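Local coordinates for catechol 2,3-dioxygenase (Rhodococcus sp., PDB 2WL9), which probably catalyses the iron-dependent extradiol ring cleavage of catechols by molecular oxygen during the breakdown of aromatic hydrocarbons, at residues 42-47 and 128-133; 171-176 and 184-189. One frame throughout, in Å; residues are numbered along the deposited sequence.

Interaction 1 (42-47 and 128-133); sequences YLRMDR and SPFHPG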
ATOM      1  N   TYR C  42      18.049  38.387   0.271  1.00 17.71           N
ATOM      2  CA  TYR C  42      16.923  37.456   0.380  1.00 17.38           C
ATOM      3  C   TYR C  42      17.251  36.250   1.250  1.00 17.21           C
ATOM      4  O   TYR C  42      18.405  35.830   1.355  1.00 17.75           O
ATOM      5  CB  TYR C  42      16.472  36.955  -0.999  1.00 17.23           C
ATOM      6  CG  TYR C  42      16.209  38.035  -2.026  1.00 17.19           C
ATOM      7  CD1 TYR C  42      14.913  38.473  -2.299  1.00 16.78           C
ATOM      8  CD2 TYR C  42      17.266  38.614  -2.728  1.00 17.59           C
ATOM      9  CE1 TYR C  42      14.679  39.475  -3.237  1.00 17.41           C
ATOM     10  CE2 TYR C  42      17.049  39.607  -3.655  1.00 18.15           C
ATOM     11  CZ  TYR C  42      15.759  40.032  -3.912  1.00 18.67           C
ATOM     12  OH  TYR C  42      15.570  41.019  -4.842  1.00 18.93           O
ATOM     13  N   LEU C  43      16.217  35.684   1.861  1.00 16.98           N
ATOM     14  CA  LEU C  43      16.375  34.432   2.583  1.00 16.79           C
ATOM     15  C   LEU C  43      15.587  33.361   1.852  1.00 16.63           C
ATOM     16  O   LEU C  43      14.412  33.526   1.567  1.00 16.48           O
ATOM     17  CB  LEU C  43      15.913  34.572   4.037  1.00 16.75           C
ATOM     18  CG  LEU C  43      16.636  35.620   4.892  1.00 17.09           C
ATOM     19  CD1 LEU C  43      15.888  35.853   6.215  1.00 16.19           C
ATOM     20  CD2 LEU C  43      18.091  35.249   5.149  1.00 16.31           C
ATOM     21  N   ARG C  44      16.258  32.263   1.545  1.00 17.17           N
ATOM     22  CA  ARG C  44      15.677  31.183   0.756  1.00 16.77           C
ATOM     23  C   ARG C  44      15.465  29.967   1.655  1.00 16.90           C
ATOM     24  O   ARG C  44      16.312  29.667   2.499  1.00 17.14           O
ATOM     25  CB  ARG C  44      16.634  30.873  -0.397  1.00 16.74           C
ATOM     26  CG  ARG C  44      16.249  29.718  -1.279  1.00 16.03           C
ATOM     27  CD  ARG C  44      17.273  29.540  -2.382  1.00 17.04           C
ATOM     28  NE  ARG C  44      16.739  28.727  -3.469  1.00 17.42           N
ATOM     29  CZ  ARG C  44      17.448  27.881  -4.205  1.00 17.42           C
ATOM     30  NH1 ARG C  44      18.743  27.693  -3.968  1.00 18.05           N
ATOM     31  NH2 ARG C  44      16.847  27.195  -5.164  1.00 17.47           N
ATOM     32  N   MET C  45      14.330  29.283   1.487  1.00 17.11           N
ATOM     33  CA  MET C  45      13.989  28.128   2.325  1.00 17.11           C
ATOM     34  C   MET C  45      13.805  26.843   1.515  1.00 17.38           C
ATOM     35  O   MET C  45      13.705  25.746   2.087  1.00 17.58           O
ATOM     36  CB  MET C  45      12.698  28.388   3.113  1.00 17.21           C
ATOM     37  CG  MET C  45      12.751  29.553   4.090  1.00 17.91           C
ATOM     38  SD  MET C  45      11.128  29.897   4.781  1.00 19.59           S
ATOM     39  CE  MET C  45      10.817  28.422   5.755  1.00 19.69           C
ATOM     40  N   ASP C  46      13.741  26.979   0.194  1.00 17.35           N
ATOM     41  CA  ASP C  46      13.410  25.859  -0.688  1.00 17.81           C
ATOM     42  C   ASP C  46      13.769  26.179  -2.137  1.00 17.91           C
ATOM     43  O   ASP C  46      14.615  27.032  -2.382  1.00 18.22           O
ATOM     44  CB  ASP C  46      11.927  25.469  -0.549  1.00 17.83           C
ATOM     45  CG  ASP C  46      10.965  26.601  -0.927  1.00 18.76           C
ATOM     46  OD1 ASP C  46      11.411  27.688  -1.356  1.00 18.16           O
ATOM     47  OD2 ASP C  46       9.739  26.398  -0.787  1.00 21.71           O
ATOM     48  N   ARG C  47      13.117  25.501  -3.081  1.00 17.72           N
ATOM     49  CA  ARG C  47      13.350  25.705  -4.518  1.00 18.26           C
ATOM     50  C   ARG C  47      13.183  27.159  -4.994  1.00 17.59           C
ATOM     51  O   ARG C  47      13.895  27.604  -5.899  1.00 17.43           O
ATOM     52  CB  ARG C  47      12.378  24.843  -5.314  1.00 18.76           C
ATOM     53  CG  ARG C  47      12.875  23.491  -5.799  1.00 21.55           C
ATOM     54  CD  ARG C  47      11.935  23.007  -6.929  1.00 24.27           C
ATOM     55  NE  ARG C  47      10.562  23.435  -6.655  1.00 24.98           N
ATOM     56  CZ  ARG C  47       9.611  23.650  -7.564  1.00 26.17           C
ATOM     57  NH1 ARG C  47       9.830  23.465  -8.865  1.00 25.97           N
ATOM     58  NH2 ARG C  47       8.420  24.052  -7.157  1.00 26.62           N
ATOM     59  N   SER C 128      19.880  25.696  -9.046  1.00 22.43           N
ATOM     60  CA  SER C 128      20.823  25.811  -7.942  1.00 22.34           C
ATOM     61  C   SER C 128      20.107  25.369  -6.684  1.00 21.27           C
ATOM     62  O   SER C 128      19.370  26.151  -6.082  1.00 21.31           O
ATOM     63  CB  SER C 128      21.344  27.241  -7.801  1.00 22.56           C
ATOM     64  OG  SER C 128      22.541  27.255  -7.041  1.00 24.40           O
ATOM     65  N   PRO C 129      20.300  24.099  -6.296  1.00 20.77           N
ATOM     66  CA  PRO C 129      19.499  23.524  -5.227  1.00 20.44           C
ATOM     67  C   PRO C 129      19.695  24.253  -3.912  1.00 19.91           C
ATOM     68  O   PRO C 129      20.774  24.805  -3.661  1.00 19.97           O
ATOM     69  CB  PRO C 129      20.006  22.083  -5.118  1.00 20.54           C
ATOM     70  CG  PRO C 129      21.287  22.043  -5.840  1.00 20.58           C
ATOM     71  CD  PRO C 129      21.263  23.135  -6.856  1.00 21.14           C
ATOM     72  N   PHE C 130      18.643  24.262  -3.100  1.00 19.47           N
ATOM     73  CA  PHE C 130      18.695  24.815  -1.751  1.00 19.06           C
ATOM     74  C   PHE C 130      19.921  24.312  -0.995  1.00 19.19           C
ATOM     75  O   PHE C 130      20.167  23.105  -0.912  1.00 19.10           O
ATOM     76  CB  PHE C 130      17.416  24.480  -0.980  1.00 18.83           C
ATOM     77  CG  PHE C 130      17.454  24.885   0.467  1.00 18.41           C
ATOM     78  CD1 PHE C 130      17.328  26.226   0.838  1.00 17.95           C
ATOM     79  CD2 PHE C 130      17.621  23.927   1.463  1.00 18.86           C
ATOM     80  CE1 PHE C 130      17.372  26.597   2.173  1.00 18.55           C
ATOM     81  CE2 PHE C 130      17.667  24.289   2.807  1.00 18.71           C
ATOM     82  CZ  PHE C 130      17.539  25.628   3.164  1.00 18.57           C
ATOM     83  N   HIS C 131      20.684  25.257  -0.459  1.00 18.77           N
ATOM     84  CA  HIS C 131      21.896  24.967   0.282  1.00 18.72           C
ATOM     85  C   HIS C 131      21.819  25.761   1.578  1.00 18.70           C
ATOM     86  O   HIS C 131      21.958  26.989   1.561  1.00 18.23           O
ATOM     87  CB  HIS C 131      23.127  25.370  -0.534  1.00 18.94           C
ATOM     88  CG  HIS C 131      24.415  24.827   0.003  1.00 19.20           C
ATOM     89  ND1 HIS C 131      24.625  23.480   0.219  1.00 19.36           N
ATOM     90  CD2 HIS C 131      25.570  25.447   0.345  1.00 19.78           C
ATOM     91  CE1 HIS C 131      25.847  23.298   0.689  1.00 19.75           C
ATOM     92  NE2 HIS C 131      26.445  24.475   0.765  1.00 18.76           N
ATOM     93  N   PRO C 132      21.549  25.071   2.697  1.00 18.61           N
ATOM     94  CA  PRO C 132      21.293  25.729   3.977  1.00 18.92           C
ATOM     95  C   PRO C 132      22.489  26.505   4.536  1.00 19.18           C
ATOM     96  O   PRO C 132      23.639  26.132   4.294  1.00 19.82           O
ATOM     97  CB  PRO C 132      20.923  24.559   4.900  1.00 18.90           C
ATOM     98  CG  PRO C 132      21.585  23.366   4.287  1.00 19.38           C
ATOM     99  CD  PRO C 132      21.443  23.603   2.809  1.00 18.83           C
ATOM    100  N   GLY C 133      22.208  27.582   5.270  1.00 19.35           N
ATOM    101  CA  GLY C 133      23.248  28.421   5.872  1.00 19.70           C
ATOM    102  C   GLY C 133      23.941  27.797   7.073  1.00 20.05           C
ATOM    103  O   GLY C 133      24.871  28.378   7.639  1.00 19.85           O
TER

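Interaction 2 (171-176 and 184-189); sequences GAVEYK and VGTPVF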
ATOM      1  N   GLY C 171     -11.392  30.070   8.486  1.00 21.26           N
ATOM      2  CA  GLY C 171     -11.103  29.900   9.900  1.00 20.72           C
ATOM      3  C   GLY C 171     -12.043  30.673  10.797  1.00 20.78           C
ATOM      4  O   GLY C 171     -13.108  31.127  10.364  1.00 21.17           O
ATOM      5  N   ALA C 172     -11.636  30.804  12.055  1.00 20.06           N
ATOM      6  CA  ALA C 172     -12.437  31.448  13.088  1.00 20.22           C
ATOM      7  C   ALA C 172     -11.630  31.457  14.377  1.00 20.01           C
ATOM      8  O   ALA C 172     -10.430  31.154  14.375  1.00 20.07           O
ATOM      9  CB  ALA C 172     -13.754  30.701  13.289  1.00 20.21           C
ATOM     10  N   VAL C 173     -12.294  31.797  15.474  1.00 19.84           N
ATOM     11  CA  VAL C 173     -11.683  31.765  16.799  1.00 19.77           C
ATOM     12  C   VAL C 173     -11.241  30.345  17.153  1.00 19.53           C
ATOM     13  O   VAL C 173     -11.992  29.396  16.961  1.00 19.44           O
ATOM     14  CB  VAL C 173     -12.678  32.279  17.858  1.00 19.84           C
ATOM     15  CG1 VAL C 173     -12.123  32.067  19.264  1.00 20.25           C
ATOM     16  CG2 VAL C 173     -13.003  33.748  17.609  1.00 19.40           C
ATOM     17  N   GLU C 174     -10.019  30.194  17.658  1.00 19.82           N
ATOM     18  CA  GLU C 174      -9.560  28.868  18.066  1.00 20.26           C
ATOM     19  C   GLU C 174      -9.226  28.753  19.543  1.00 20.66           C
ATOM     20  O   GLU C 174      -9.074  27.656  20.062  1.00 20.07           O
ATOM     21  CB  GLU C 174      -8.395  28.392  17.195  1.00 20.37           C
ATOM     22  CG  GLU C 174      -8.836  27.979  15.804  1.00 21.06           C
ATOM     23  CD  GLU C 174      -7.753  27.272  15.017  1.00 20.67           C
ATOM     24  OE1 GLU C 174      -6.574  27.364  15.402  1.00 21.11           O
ATOM     25  OE2 GLU C 174      -8.082  26.637  13.998  1.00 20.74           O
ATOM     26  N   TYR C 175      -9.118  29.892  20.217  1.00 21.20           N
ATOM     27  CA  TYR C 175      -8.875  29.900  21.651  1.00 22.23           C
ATOM     28  C   TYR C 175      -9.806  30.866  22.348  1.00 22.67           C
ATOM     29  O   TYR C 175     -10.267  31.826  21.738  1.00 22.90           O
ATOM     30  CB  TYR C 175      -7.437  30.316  21.937  1.00 22.21           C
ATOM     31  CG  TYR C 175      -6.423  29.207  21.865  1.00 23.84           C
ATOM     32  CD1 TYR C 175      -6.023  28.537  23.014  1.00 25.60           C
ATOM     33  CD2 TYR C 175      -5.847  28.839  20.652  1.00 25.37           C
ATOM     34  CE1 TYR C 175      -5.080  27.518  22.963  1.00 27.16           C
ATOM     35  CE2 TYR C 175      -4.901  27.825  20.588  1.00 27.26           C
ATOM     36  CZ  TYR C 175      -4.525  27.170  21.747  1.00 27.35           C
ATOM     37  OH  TYR C 175      -3.586  26.168  21.702  1.00 30.87           O
ATOM     38  N   LYS C 176     -10.092  30.589  23.619  1.00 23.28           N
ATOM     39  CA  LYS C 176     -10.715  31.560  24.515  1.00 24.08           C
ATOM     40  C   LYS C 176      -9.857  31.699  25.776  1.00 24.45           C
ATOM     41  O   LYS C 176      -9.642  30.721  26.492  1.00 24.72           O
ATOM     42  CB  LYS C 176     -12.141  31.139  24.875  1.00 24.46           C
ATOM     43  CG  LYS C 176     -13.136  31.210  23.720  1.00 24.63           C
ATOM     44  CD  LYS C 176     -14.432  30.482  24.027  1.00 25.24           C
ATOM     45  CE  LYS C 176     -15.302  31.224  25.010  1.00 26.05           C
ATOM     46  NZ  LYS C 176     -16.537  30.457  25.347  1.00 24.77           N
ATOM     47  N   VAL C 184     -12.965  38.281  27.424  1.00 25.46           N
ATOM     48  CA  VAL C 184     -12.362  37.074  26.857  1.00 25.13           C
ATOM     49  C   VAL C 184     -11.551  37.428  25.607  1.00 24.60           C
ATOM     50  O   VAL C 184     -12.054  38.100  24.709  1.00 24.87           O
ATOM     51  CB  VAL C 184     -13.449  36.029  26.478  1.00 25.14           C
ATOM     52  CG1 VAL C 184     -12.816  34.717  26.028  1.00 24.58           C
ATOM     53  CG2 VAL C 184     -14.406  35.780  27.647  1.00 25.85           C
ATOM     54  N   GLY C 185     -10.295  36.987  25.568  1.00 23.85           N
ATOM     55  CA  GLY C 185      -9.476  37.082  24.365  1.00 22.50           C
ATOM     56  C   GLY C 185      -9.827  35.913  23.465  1.00 21.79           C
ATOM     57  O   GLY C 185      -9.886  34.769  23.928  1.00 21.57           O
ATOM     58  N   THR C 186     -10.078  36.206  22.190  1.00 21.05           N
ATOM     59  CA  THR C 186     -10.538  35.208  21.215  1.00 20.42           C
ATOM     60  C   THR C 186      -9.800  35.339  19.878  1.00 20.13           C
ATOM     61  O   THR C 186     -10.385  35.796  18.888  1.00 19.87           O
ATOM     62  CB  THR C 186     -12.074  35.299  20.969  1.00 20.81           C
ATOM     63  OG1 THR C 186     -12.435  36.650  20.650  1.00 20.08           O
ATOM     64  CG2 THR C 186     -12.863  34.834  22.204  1.00 20.24           C
ATOM     65  N   PRO C 187      -8.518  34.917  19.842  1.00 19.65           N
ATOM     66  CA  PRO C 187      -7.687  34.981  18.633  1.00 19.43           C
ATOM     67  C   PRO C 187      -8.237  34.142  17.488  1.00 18.91           C
ATOM     68  O   PRO C 187      -8.680  33.013  17.706  1.00 18.70           O
ATOM     69  CB  PRO C 187      -6.347  34.384  19.071  1.00 18.91           C
ATOM     70  CG  PRO C 187      -6.412  34.206  20.517  1.00 19.77           C
ATOM     71  CD  PRO C 187      -7.833  34.229  20.950  1.00 19.71           C
ATOM     72  N   VAL C 188      -8.159  34.684  16.278  1.00 18.89           N
ATOM     73  CA  VAL C 188      -8.674  34.029  15.085  1.00 18.70           C
ATOM     74  C   VAL C 188      -7.511  33.431  14.315  1.00 18.96           C
ATOM     75  O   VAL C 188      -6.462  34.052  14.201  1.00 18.34           O
ATOM     76  CB  VAL C 188      -9.468  35.031  14.194  1.00 19.16           C
ATOM     77  CG1 VAL C 188      -9.877  34.406  12.856  1.00 18.13           C
ATOM     78  CG2 VAL C 188     -10.696  35.527  14.940  1.00 19.56           C
ATOM     79  N   PHE C 189      -7.702  32.213  13.817  1.00 19.39           N
ATOM     80  CA  PHE C 189      -6.685  31.512  13.036  1.00 19.67           C
ATOM     81  C   PHE C 189      -7.290  31.098  11.710  1.00 19.83           C
ATOM     82  O   PHE C 189      -8.432  30.631  11.655  1.00 19.80           O
ATOM     83  CB  PHE C 189      -6.195  30.271  13.784  1.00 20.10           C
ATOM     84  CG  PHE C 189      -5.466  30.575  15.063  1.00 19.99           C
ATOM     85  CD1 PHE C 189      -4.089  30.421  15.139  1.00 21.08           C
ATOM     86  CD2 PHE C 189      -6.155  30.995  16.198  1.00 22.18           C
ATOM     87  CE1 PHE C 189      -3.402  30.701  16.318  1.00 21.35           C
ATOM     88  CE2 PHE C 189      -5.479  31.276  17.379  1.00 21.16           C
ATOM     89  CZ  PHE C 189      -4.099  31.126  17.438  1.00 22.11           C
TER

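Interaction 1 (42-47 and 128-133)
R44 and S128 meet through a forked grip: both terminal nitrogens of the guanidinium reach one backbone oxygen, NH1 of R44 at 2.7 Å from O of S128 and NH2 of R44 at 2.9 Å from the same O. The acceptor lies close to the guanidinium plane, and the two nitrogens approach it from opposite faces of its carbonyl plane. Since one oxygen serves two N-H groups, both bonds are bent, 147° at NH1 and 137° at NH2. The side chain, extended from CG to NE with CG anti to the backbone N (chi1 176°), carries the group to the 128-133 loop. The other N-H directions also find oxygens. NH2 of R44 gives a nearly straight bond, 3.1 Å, to O of R47, which it meets well above that carbonyl's plane. NE bonds to W48 O, and NH1 also bonds to Q31 OE1, which in turn receives the backbone N of H131 and so joins strand 31-33 to both segments. F130 supplies the largest share of the buried area. With CG anti to the backbone N, the ring lies against the turn that follows strand 40-44: CE1 of F130 lies 3.3 Å from O of R44, which sits at the ring edge, while O of M45 stands over one face, 3.7 Å above the plane and offset toward the rim. N of P132 lies over the opposite face. Beyond F130 the loop runs into a subunit interface, where H131 stacks on H131 of the second subunit. The contact thus ties the linker loop to the N-terminal domain through NE, NH1 and NH2 of one arginine, whose bonds to uncharged oxygens fix the guanidinium's rotation and satisfy its N-H groups without a carboxylate.

Interaction 2 (171-176 and 184-189)
E174 packs obliquely against CB and the near part of the ring of F189, where the 171-176 segment leaves its antiparallel pairing with 184-189. CB of E174 is 3.6 Å from CD2 of F189. CG, beside the backbone N (chi1 -74°), comes to 4.0 Å from CB of F189, and the chain then runs extended, with CD also near that CB. At the tip, OE1 of E174 approaches CB of F189 at 3.3 Å and CG at 3.4 Å, its carboxylate plane only 17° from the ring plane; OE2 stays farther from that CB. CD2 of Y175 meets CE2 of F189 obliquely, while the Y175 hydroxyl bonds to S245 N. The backbones are joined by A172 and F189, a hydrogen-bonded pair, and by E174 N, 3.1 Å from O of P187 and nearly along the C=O axis. Between these, V173 and V188 form a non-hydrogen-bonded pair with CA atoms just 4.1 Å apart and diverging side chains, though CG2 still meets CG2. The isopropyl group of V173 also straddles CB of T186. At G171 the backbone is so close that its CA lies 3.3 Å from O of F189. CB and CG of F189 offer OE1 no strong donor; it takes its hydrogen bonds from N246 ND2 and H196 NE2, which probably steady the carboxylate and link this strand pair to N246 and H196.

The two contacts sit on opposite sides of the chain's centre, their own centres 34 Å apart and their nearest atoms about 18 Å apart, and they do not touch. They follow in series along the chain: interaction 1 ties the N-terminal domain to the loop leading into the second half, and interaction 2 lies wholly in that second half, which holds the iron ligands H149, H212, Y253 and E263. Their relation to the metal differs accordingly. In interaction 2 the side chain of F189 is about 6 Å from the bound iron. In interaction 1 the side chain of M45 is about 13 Å from the bound iron. Both contacts also adjoin other subunits of the assembly.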